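Local structure of probable aminotransferase (5YKR) at residues F5-A10 with G407-C412; E25-S30 with C57-K62; N206-L211 with E239-G244; F356-Q361 with T437-V442. The protein is a probable class-III aminotransferase, a member of the fold-type I family of pyridoxal-phosphate-dependent enzymes, and forms a dimer of two like subunits. All coordinates share one frame; numbering follows the deposited sequence.

Contact 1 of 4, residues F5-A10 with G407-C412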
# COMPACT_ATOMS: atom_id res chain seq x y z
N PHE A 5 6.93 25.90 -28.22
CA PHE A 5 8.11 25.31 -27.50
C PHE A 5 9.41 25.21 -28.32
O PHE A 5 10.34 24.46 -28.01
CB PHE A 5 7.75 23.89 -27.00
CG PHE A 5 6.42 23.80 -26.26
CD1 PHE A 5 6.36 24.18 -24.96
CD2 PHE A 5 5.26 23.37 -26.88
CE1 PHE A 5 5.17 24.07 -24.24
CE2 PHE A 5 4.08 23.27 -26.18
CZ PHE A 5 4.04 23.60 -24.85
N GLY A 6 9.49 25.97 -29.39
CA GLY A 6 10.67 26.00 -30.20
C GLY A 6 10.80 24.90 -31.22
O GLY A 6 11.83 24.82 -31.86
N LEU A 7 9.76 24.06 -31.38
CA LEU A 7 9.75 22.96 -32.36
C LEU A 7 8.55 23.10 -33.33
O LEU A 7 7.50 23.67 -32.98
CB LEU A 7 9.64 21.62 -31.64
CG LEU A 7 10.73 21.27 -30.62
CD1 LEU A 7 10.46 19.92 -29.99
CD2 LEU A 7 12.09 21.27 -31.25
N ASP A 8 8.71 22.53 -34.53
CA ASP A 8 7.62 22.41 -35.49
C ASP A 8 6.80 21.14 -35.15
O ASP A 8 7.27 20.00 -35.36
CB ASP A 8 8.19 22.37 -36.91
CG ASP A 8 7.12 22.23 -38.00
OD1 ASP A 8 6.01 21.79 -37.73
OD2 ASP A 8 7.40 22.59 -39.17
N LEU A 9 5.57 21.34 -34.66
CA LEU A 9 4.77 20.21 -34.24
C LEU A 9 4.44 19.23 -35.35
O LEU A 9 4.27 18.03 -35.08
CB LEU A 9 3.51 20.64 -33.50
CG LEU A 9 3.73 21.30 -32.14
CD1 LEU A 9 2.40 21.67 -31.52
CD2 LEU A 9 4.55 20.42 -31.17
N ALA A 10 4.39 19.67 -36.59
CA ALA A 10 4.20 18.74 -37.68
C ALA A 10 5.40 17.81 -37.85
O ALA A 10 5.21 16.63 -38.17
CB ALA A 10 3.93 19.48 -38.98
N GLY A 407 2.45 16.58 -24.12
CA GLY A 407 2.38 15.15 -24.27
C GLY A 407 3.06 14.60 -25.52
O GLY A 407 3.75 13.56 -25.48
N LEU A 408 2.86 15.29 -26.63
CA LEU A 408 3.36 14.84 -27.90
C LEU A 408 4.90 14.93 -27.99
O LEU A 408 5.56 13.97 -28.40
CB LEU A 408 2.72 15.60 -29.06
CG LEU A 408 3.29 15.29 -30.44
CD1 LEU A 408 3.15 13.84 -30.82
CD2 LEU A 408 2.66 16.14 -31.53
N ILE A 409 5.46 16.07 -27.59
CA ILE A 409 6.91 16.24 -27.64
C ILE A 409 7.54 15.24 -26.67
O ILE A 409 8.51 14.54 -27.03
CB ILE A 409 7.34 17.68 -27.30
CG1 ILE A 409 6.83 18.65 -28.37
CG2 ILE A 409 8.85 17.73 -27.13
CD1 ILE A 409 6.90 20.11 -27.94
N GLU A 410 6.98 15.13 -25.47
CA GLU A 410 7.48 14.16 -24.49
C GLU A 410 7.47 12.72 -25.00
O GLU A 410 8.47 12.01 -24.90
CB GLU A 410 6.71 14.30 -23.19
CG GLU A 410 6.99 15.60 -22.48
CD GLU A 410 6.06 15.88 -21.30
OE1 GLU A 410 5.58 14.93 -20.65
OE2 GLU A 410 5.89 17.08 -20.99
N ALA A 411 6.36 12.30 -25.60
CA ALA A 411 6.26 10.96 -26.13
C ALA A 411 7.28 10.72 -27.24
O ALA A 411 7.92 9.67 -27.29
CB ALA A 411 4.85 10.67 -26.61
N CYS A 412 7.43 11.69 -28.13
CA CYS A 412 8.39 11.55 -29.21
C CYS A 412 9.83 11.40 -28.73
O CYS A 412 10.53 10.51 -29.20
CB CYS A 412 8.25 12.71 -30.16
SG CYS A 412 9.22 12.56 -31.69
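A10 N donates to D8 OD1 at 2.9 Å, a capping bond that starts helix 9-26 right where its first residue, L9, joins F5 and L7 in packing on I409. This is the N-terminal arm of the class-III aminotransferase fold, laid against the first turns of helix 407-418. The cap is bent, with an N-H...O angle of 132°, and OD1 is approached on its anti side, 25° out of the carboxylate plane. The other oxygen, D8 OD2, pairs with R11.

Across the contact no hydrogen bond forms, and the touching pairs are apolar side chains, apart from L408 CD2 near L9 O. I409 is the common partner. Its CG1 stands anti to the carbonyl carbon (chi1 -65°), and beyond it CD1 reaches into the arm, within 3.8 Å of F5 CD2 and 4.0 Å of F5 CB. The same methyl lies 4.0 Å from L9 CD2, and the side chains of L9 and I409 cross at about a right angle. L7 comes from another direction: its CD1 meets the second branch of I409, 3.9 Å from CG2. I409 CD1 is thus shared by F5, L9 and, less closely, L7, while CG2 meets L7 CD1.

The arm is also tied elsewhere, since F5 O accepts from W377 NE1. On the helix side, A411 packs on G317 of the second subunit, and L408 turns to V12 and F16 of the N-terminal helix. L408 adds a looser touch to the arm itself, CD2 lying 4.3 Å from L9 O.

Contact 2 of 4, residues E25-S30 with C57-K62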
# COMPACT_ATOMS: atom_id res chain seq x y z
N GLU A 25 8.00 -2.75 -35.22
CA GLU A 25 8.94 -3.62 -35.92
C GLU A 25 9.97 -4.23 -34.98
O GLU A 25 10.29 -5.39 -35.12
CB GLU A 25 9.68 -2.90 -37.04
CG GLU A 25 8.84 -2.44 -38.20
CD GLU A 25 9.59 -1.44 -39.10
OE1 GLU A 25 10.87 -1.30 -39.00
OE2 GLU A 25 8.89 -0.76 -39.90
N LEU A 26 10.46 -3.44 -34.04
CA LEU A 26 11.52 -3.88 -33.12
C LEU A 26 11.03 -4.73 -31.97
O LEU A 26 11.82 -5.48 -31.41
CB LEU A 26 12.21 -2.64 -32.51
CG LEU A 26 13.17 -1.86 -33.43
CD1 LEU A 26 13.59 -0.57 -32.74
CD2 LEU A 26 14.40 -2.68 -33.79
N HIS A 27 9.75 -4.60 -31.59
CA HIS A 27 9.26 -5.28 -30.37
C HIS A 27 8.04 -6.18 -30.61
O HIS A 27 7.05 -6.09 -29.88
CB HIS A 27 9.00 -4.24 -29.27
CG HIS A 27 10.07 -3.20 -29.13
ND1 HIS A 27 10.04 -1.98 -29.80
CD2 HIS A 27 11.24 -3.22 -28.42
CE1 HIS A 27 11.12 -1.29 -29.47
NE2 HIS A 27 11.87 -2.02 -28.65
N PRO A 28 8.13 -7.13 -31.56
CA PRO A 28 6.91 -7.88 -31.89
C PRO A 28 6.41 -8.81 -30.78
O PRO A 28 5.21 -8.99 -30.63
CB PRO A 28 7.31 -8.67 -33.16
CG PRO A 28 8.81 -8.81 -33.07
CD PRO A 28 9.24 -7.48 -32.45
N ARG A 29 7.30 -9.41 -30.02
CA ARG A 29 6.88 -10.28 -28.95
C ARG A 29 6.21 -9.49 -27.81
O ARG A 29 5.23 -9.97 -27.26
CB ARG A 29 8.04 -11.13 -28.43
CG ARG A 29 8.59 -12.08 -29.46
CD ARG A 29 9.83 -12.79 -28.96
NE ARG A 29 9.54 -13.67 -27.85
CZ ARG A 29 10.44 -14.48 -27.30
NH1 ARG A 29 11.70 -14.56 -27.77
NH2 ARG A 29 10.08 -15.26 -26.29
N SER A 30 6.68 -8.29 -27.49
CA SER A 30 5.94 -7.46 -26.51
C SER A 30 4.56 -7.09 -27.04
O SER A 30 3.60 -7.11 -26.27
CB SER A 30 6.76 -6.22 -26.10
OG SER A 30 7.75 -6.62 -25.17
N CYS A 57 2.64 -0.47 -26.98
CA CYS A 57 2.42 -1.31 -25.79
C CYS A 57 3.60 -1.18 -24.85
O CYS A 57 4.69 -0.78 -25.29
CB CYS A 57 2.29 -2.79 -26.19
SG CYS A 57 3.74 -3.47 -27.05
N PRO A 58 3.42 -1.52 -23.55
CA PRO A 58 4.57 -1.59 -22.68
C PRO A 58 5.49 -2.75 -23.07
O PRO A 58 5.03 -3.82 -23.50
CB PRO A 58 3.98 -1.86 -21.29
CG PRO A 58 2.65 -2.41 -21.55
CD PRO A 58 2.16 -1.80 -22.82
N LEU A 59 6.79 -2.53 -22.92
CA LEU A 59 7.74 -3.64 -23.07
C LEU A 59 7.53 -4.69 -21.96
O LEU A 59 7.33 -4.33 -20.82
CB LEU A 59 9.16 -3.11 -22.98
CG LEU A 59 9.62 -2.04 -23.97
CD1 LEU A 59 10.99 -1.54 -23.52
CD2 LEU A 59 9.63 -2.61 -25.37
N LEU A 60 7.66 -5.97 -22.34
CA LEU A 60 7.81 -7.04 -21.33
C LEU A 60 9.30 -7.26 -21.08
O LEU A 60 10.10 -7.44 -22.00
CB LEU A 60 7.13 -8.36 -21.68
CG LEU A 60 5.69 -8.52 -21.19
CD1 LEU A 60 4.83 -7.56 -22.02
CD2 LEU A 60 5.20 -9.94 -21.30
N VAL A 61 9.66 -7.19 -19.82
CA VAL A 61 11.04 -7.40 -19.38
C VAL A 61 11.35 -8.84 -19.19
O VAL A 61 10.59 -9.54 -18.50
CB VAL A 61 11.34 -6.58 -18.11
CG1 VAL A 61 12.74 -6.88 -17.55
CG2 VAL A 61 11.14 -5.09 -18.38
N LYS A 62 12.50 -9.27 -19.72
CA LYS A 62 13.06 -10.61 -19.43
C LYS A 62 13.91 -10.61 -18.19
O LYS A 62 13.70 -11.43 -17.27
CB LYS A 62 13.90 -11.08 -20.62
CG LYS A 62 14.49 -12.48 -20.49
CD LYS A 62 15.19 -12.89 -21.78
CE LYS A 62 16.58 -12.27 -21.91
NZ LYS A 62 17.21 -12.61 -23.25
O HOH W 1 2.89 -5.52 -23.73
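S30 and L60 join the first turn of helix 28-37 to the loop leading into strand 61-65, within this chain the outermost strand of the small sheet in the N-terminal part of the aminotransferase fold; V61 bonds by its backbone to the second subunit. L60 N donates to S30 OG at 2.9 Å with an N-H...O angle of 178°, practically straight. S30 OG stands anti to its carbonyl carbon (chi1 -77°), beside the backbone N, to receive that N-H; it also lies 3.6 Å from L59 CA.

H27, between the two helices, is held between leucines. L59 CD2 sits over one face of the imidazole, 3.5 Å from H27 CD2, and L26 CB lies over the opposite face, offset toward the rim. H27 ND1 is bonded to F23 O, which limits rotation of the ring.

C57 carries SG in the crowded position between backbone N and carbonyl carbon (chi1 59°), bringing the sulfur 3.7 Å from S30 C. D73 accepts from both R29 N and S30 N at the helix start, and P113 of the second subunit packs on P58 and L60. One water donates to S30 O at 3.1 Å and to P58 O at 2.7 Å.

Contact 3 of 4, residues N206-L211 with E239-G244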
# COMPACT_ATOMS: atom_id res chain seq x y z
N ASN A 206 6.63 28.79 -3.18
CA ASN A 206 7.40 30.03 -3.24
C ASN A 206 6.54 31.29 -3.07
O ASN A 206 6.80 32.35 -3.69
CB ASN A 206 8.26 30.08 -4.52
CG ASN A 206 9.38 29.09 -4.49
OD1 ASN A 206 9.94 28.84 -3.41
ND2 ASN A 206 9.75 28.55 -5.65
N ASP A 207 5.49 31.17 -2.25
CA ASP A 207 4.59 32.31 -2.00
C ASP A 207 4.24 32.39 -0.50
O ASP A 207 3.23 31.84 -0.02
CB ASP A 207 3.35 32.14 -2.87
CG ASP A 207 2.44 33.35 -2.87
OD1 ASP A 207 2.59 34.27 -2.03
OD2 ASP A 207 1.54 33.32 -3.79
N LEU A 208 5.14 33.03 0.24
CA LEU A 208 5.02 33.11 1.65
C LEU A 208 3.82 33.95 2.12
O LEU A 208 3.20 33.61 3.13
CB LEU A 208 6.32 33.60 2.30
CG LEU A 208 7.50 32.63 2.15
CD1 LEU A 208 8.82 33.31 2.54
CD2 LEU A 208 7.28 31.37 2.96
N ASP A 209 3.48 34.98 1.36
CA ASP A 209 2.33 35.79 1.71
C ASP A 209 1.03 34.95 1.60
O ASP A 209 0.16 35.03 2.46
CB ASP A 209 2.24 37.02 0.79
CG ASP A 209 3.35 38.06 1.06
OD1 ASP A 209 4.06 38.00 2.11
OD2 ASP A 209 3.53 38.97 0.21
N ALA A 210 0.92 34.17 0.54
CA ALA A 210 -0.26 33.29 0.36
C ALA A 210 -0.29 32.21 1.42
O ALA A 210 -1.35 31.86 1.92
CB ALA A 210 -0.28 32.68 -1.02
N LEU A 211 0.89 31.66 1.77
CA LEU A 211 0.93 30.65 2.82
C LEU A 211 0.49 31.23 4.17
O LEU A 211 -0.31 30.61 4.87
CB LEU A 211 2.33 30.05 2.93
CG LEU A 211 2.45 28.96 3.97
CD1 LEU A 211 1.57 27.76 3.64
CD2 LEU A 211 3.91 28.54 4.00
N GLU A 239 15.18 31.39 -2.79
CA GLU A 239 16.00 31.85 -1.67
C GLU A 239 15.08 32.31 -0.53
O GLU A 239 14.15 33.12 -0.74
CB GLU A 239 16.92 32.99 -2.14
CG GLU A 239 17.80 33.52 -1.05
CD GLU A 239 18.82 32.51 -0.58
OE1 GLU A 239 19.20 31.59 -1.35
OE2 GLU A 239 19.26 32.66 0.58
N GLY A 240 15.33 31.82 0.65
CA GLY A 240 14.53 32.19 1.83
C GLY A 240 13.23 31.42 2.02
O GLY A 240 12.57 31.56 3.05
N PHE A 241 12.83 30.60 1.04
CA PHE A 241 11.49 29.96 1.13
C PHE A 241 11.41 28.97 2.28
O PHE A 241 10.49 29.01 3.11
CB PHE A 241 11.09 29.29 -0.17
CG PHE A 241 9.78 28.56 -0.08
CD1 PHE A 241 8.61 29.26 0.03
CD2 PHE A 241 9.72 27.17 -0.08
CE1 PHE A 241 7.39 28.61 0.16
CE2 PHE A 241 8.50 26.52 0.04
CZ PHE A 241 7.33 27.25 0.16
N HIS A 242 12.39 28.08 2.37
CA HIS A 242 12.37 27.12 3.48
C HIS A 242 12.41 27.75 4.87
O HIS A 242 11.73 27.29 5.77
CB HIS A 242 13.44 26.02 3.30
CG HIS A 242 12.95 24.90 2.45
ND1 HIS A 242 11.84 24.14 2.82
CD2 HIS A 242 13.28 24.52 1.19
CE1 HIS A 242 11.57 23.30 1.83
NE2 HIS A 242 12.42 23.50 0.84
N ALA A 243 13.19 28.82 5.02
CA ALA A 243 13.23 29.50 6.29
C ALA A 243 11.87 30.10 6.63
O ALA A 243 11.40 29.97 7.74
CB ALA A 243 14.29 30.58 6.26
N GLY A 244 11.20 30.67 5.63
CA GLY A 244 9.86 31.25 5.82
C GLY A 244 8.80 30.21 6.09
O GLY A 244 7.93 30.36 6.93
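N206 and L208 approach F241 differently, N206 by a carbonyl oxygen over the ring and L208 by its methyl, where two connecting helices of the seven-stranded sheet start side by side. Helix 208-215 leads from strand 200-203 to strand 220-225, and helix 241-251 from there to strand 255-259, so these are successive beta-alpha-beta crossovers.

The polar group lies over a ring face. F241 CG stands anti to the backbone N (chi1 176°), and this puts it 3.3 Å from N206 OD1. Amide and ring planes are 85° apart, so the oxygen stands over the CG end of one face rather than the amide stacking on it. That oxygen accepts from A238 N, and ND2 serves R396 O and P236 O, which together fix the amide. The backbone follows, N206 N lying 3.4 Å from F241 CE1.

Apolar packing is carried by L208. Its CD2 touches F241 CD1 at 3.8 Å and G244 C at 3.7 Å, while CD1 comes to 4.0 Å from G244 CA. G244 has no side chain, and L208 occupies the space beside its backbone; farther on, L208 meets L248.

Capping works inside one segment. D207 OD1 accepts from A210 N at 3.1 Å, the donor lying 62° out of the carboxylate plane.

With no hydrogen bond joining the segments, their association rests on van der Waals fit, and the polarity of N206 is met by backbone groups outside both segments.

Contact 4 of 4, residues F356-Q361 with T437-V442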
# COMPACT_ATOMS: atom_id res chain seq x y z
N PHE A 356 26.18 11.35 -8.32
CA PHE A 356 26.25 12.82 -8.58
C PHE A 356 27.19 13.13 -9.76
O PHE A 356 26.90 13.98 -10.60
CB PHE A 356 26.80 13.58 -7.39
CG PHE A 356 25.97 13.57 -6.16
CD1 PHE A 356 24.62 13.27 -6.17
CD2 PHE A 356 26.57 13.89 -4.95
CE1 PHE A 356 23.87 13.31 -5.03
CE2 PHE A 356 25.84 13.90 -3.76
CZ PHE A 356 24.46 13.62 -3.82
N GLN A 357 28.33 12.43 -9.82
CA GLN A 357 29.25 12.68 -10.93
C GLN A 357 28.58 12.39 -12.29
O GLN A 357 28.68 13.16 -13.26
CB GLN A 357 30.51 11.80 -10.75
CG GLN A 357 31.50 11.85 -11.90
CD GLN A 357 32.60 10.83 -11.73
OE1 GLN A 357 32.66 9.81 -12.44
NE2 GLN A 357 33.49 11.10 -10.80
N LEU A 358 27.90 11.24 -12.36
CA LEU A 358 27.27 10.83 -13.61
C LEU A 358 26.07 11.74 -13.94
O LEU A 358 25.86 12.08 -15.11
CB LEU A 358 26.91 9.34 -13.61
CG LEU A 358 28.01 8.30 -13.85
CD1 LEU A 358 28.51 8.41 -15.27
CD2 LEU A 358 29.20 8.53 -12.95
N ALA A 359 25.30 12.12 -12.91
CA ALA A 359 24.17 13.03 -13.12
C ALA A 359 24.64 14.41 -13.59
O ALA A 359 24.02 15.02 -14.45
CB ALA A 359 23.30 13.08 -11.89
N ALA A 360 25.74 14.90 -13.02
CA ALA A 360 26.29 16.18 -13.46
C ALA A 360 26.73 16.13 -14.88
O ALA A 360 26.52 17.08 -15.62
CB ALA A 360 27.44 16.57 -12.57
N GLN A 361 27.32 15.01 -15.30
CA GLN A 361 27.74 14.82 -16.69
C GLN A 361 26.49 14.88 -17.61
O GLN A 361 26.49 15.50 -18.65
CB GLN A 361 28.50 13.49 -16.84
CG GLN A 361 28.95 13.09 -18.27
CD GLN A 361 29.34 11.60 -18.41
OE1 GLN A 361 29.52 10.91 -17.40
NE2 GLN A 361 29.46 11.11 -19.66
N THR A 437 25.25 2.92 -13.12
CA THR A 437 25.32 3.76 -14.33
C THR A 437 26.79 4.02 -14.69
O THR A 437 27.64 4.19 -13.79
CB THR A 437 24.57 5.09 -14.15
OG1 THR A 437 23.27 4.80 -13.57
CG2 THR A 437 24.47 5.86 -15.47
N ARG A 438 27.10 3.94 -15.98
CA ARG A 438 28.47 4.17 -16.44
C ARG A 438 28.51 5.43 -17.31
O ARG A 438 27.50 5.84 -17.89
CB ARG A 438 28.91 2.97 -17.29
CG ARG A 438 28.96 1.63 -16.57
CD ARG A 438 29.02 0.45 -17.55
NE ARG A 438 27.95 0.53 -18.58
CZ ARG A 438 27.75 -0.32 -19.59
NH1 ARG A 438 28.53 -1.39 -19.75
NH2 ARG A 438 26.72 -0.12 -20.43
N ALA A 439 29.70 6.02 -17.42
CA ALA A 439 29.88 7.21 -18.25
C ALA A 439 29.40 6.99 -19.69
O ALA A 439 28.74 7.85 -20.27
CB ALA A 439 31.34 7.62 -18.24
N GLU A 440 29.66 5.82 -20.24
CA GLU A 440 29.18 5.50 -21.59
C GLU A 440 27.67 5.55 -21.74
O GLU A 440 27.14 5.84 -22.83
CB GLU A 440 29.75 4.16 -22.13
CG GLU A 440 29.30 2.91 -21.41
CD GLU A 440 30.07 1.65 -21.80
OE1 GLU A 440 29.82 1.14 -22.93
OE2 GLU A 440 30.89 1.17 -20.97
N ASP A 441 26.96 5.23 -20.66
CA ASP A 441 25.51 5.22 -20.69
C ASP A 441 24.99 6.66 -20.77
O ASP A 441 24.05 6.96 -21.51
CB ASP A 441 24.97 4.61 -19.40
CG ASP A 441 25.39 3.18 -19.17
OD1 ASP A 441 25.69 2.46 -20.14
OD2 ASP A 441 25.42 2.79 -17.95
N VAL A 442 25.63 7.54 -20.02
CA VAL A 442 25.31 8.96 -20.08
C VAL A 442 25.62 9.52 -21.48
O VAL A 442 24.82 10.29 -22.04
CB VAL A 442 26.06 9.73 -18.99
CG1 VAL A 442 25.89 11.22 -19.17
CG2 VAL A 442 25.59 9.29 -17.63
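Helix-to-helix packing in the C-terminal part of the aminotransferase fold brings L358 and Q361, one turn apart on helix 349-372, against the first turn of helix 439-456. L358 projects onto the backbone at the start of that turn: CD1 lies 3.4 Å from A439 N and 3.5 Å from A439 CA, the latter tighter than usual carbon contact. The same methyl meets V442 CG2 at 3.9 Å.

Q361 crosses V442 obliquely. CG stands anti to the backbone N (chi1 177°) and the chain continues extended, which carries the amide past V442, with CD 3.6 Å from V442 CG1. At its end NE2 makes a weak hydrogen bond to A439 O, 3.4 Å long with an N-H...O angle of 143°. H354, also on helix 349-372, bonds by NE2 to T437 O in the loop before helix 439-456.

R438, E440 and D441 brace the helix start as a salt-bridge network. R438 N, at the N-cap position, donates to D441 OD2 at 2.8 Å, from 47° above the carboxylate plane. E440 OE2 lies over one face of the guanidinium, a long charge pairing. R438 NH2 reaches the syn lone pair of D441 OD1 at 2.8 Å, nearly within the guanidinium plane.

Overall arrangement
From the N terminus, the arm at 5-10 opens the widest loop, which contact 1 closes 397 residues later on helix 407-418. Helix 9-26 then runs on to contact 2, about 24 Å away between centres, which closes a short loop onto the residues before strand 61-65; both contacts touch the second subunit. Contact 3 follows in series, joining two crossover helices of the large sheet, about 47 Å from contact 2 between centres and across the chain's centre. Both loops nest inside that of contact 1. Contact 4 opens inside it but closes beyond it, so contacts 1 and 4 cross along the chain, one tying the N-terminal arm to helix 407-418, the other helix 349-372 to helix 439-456.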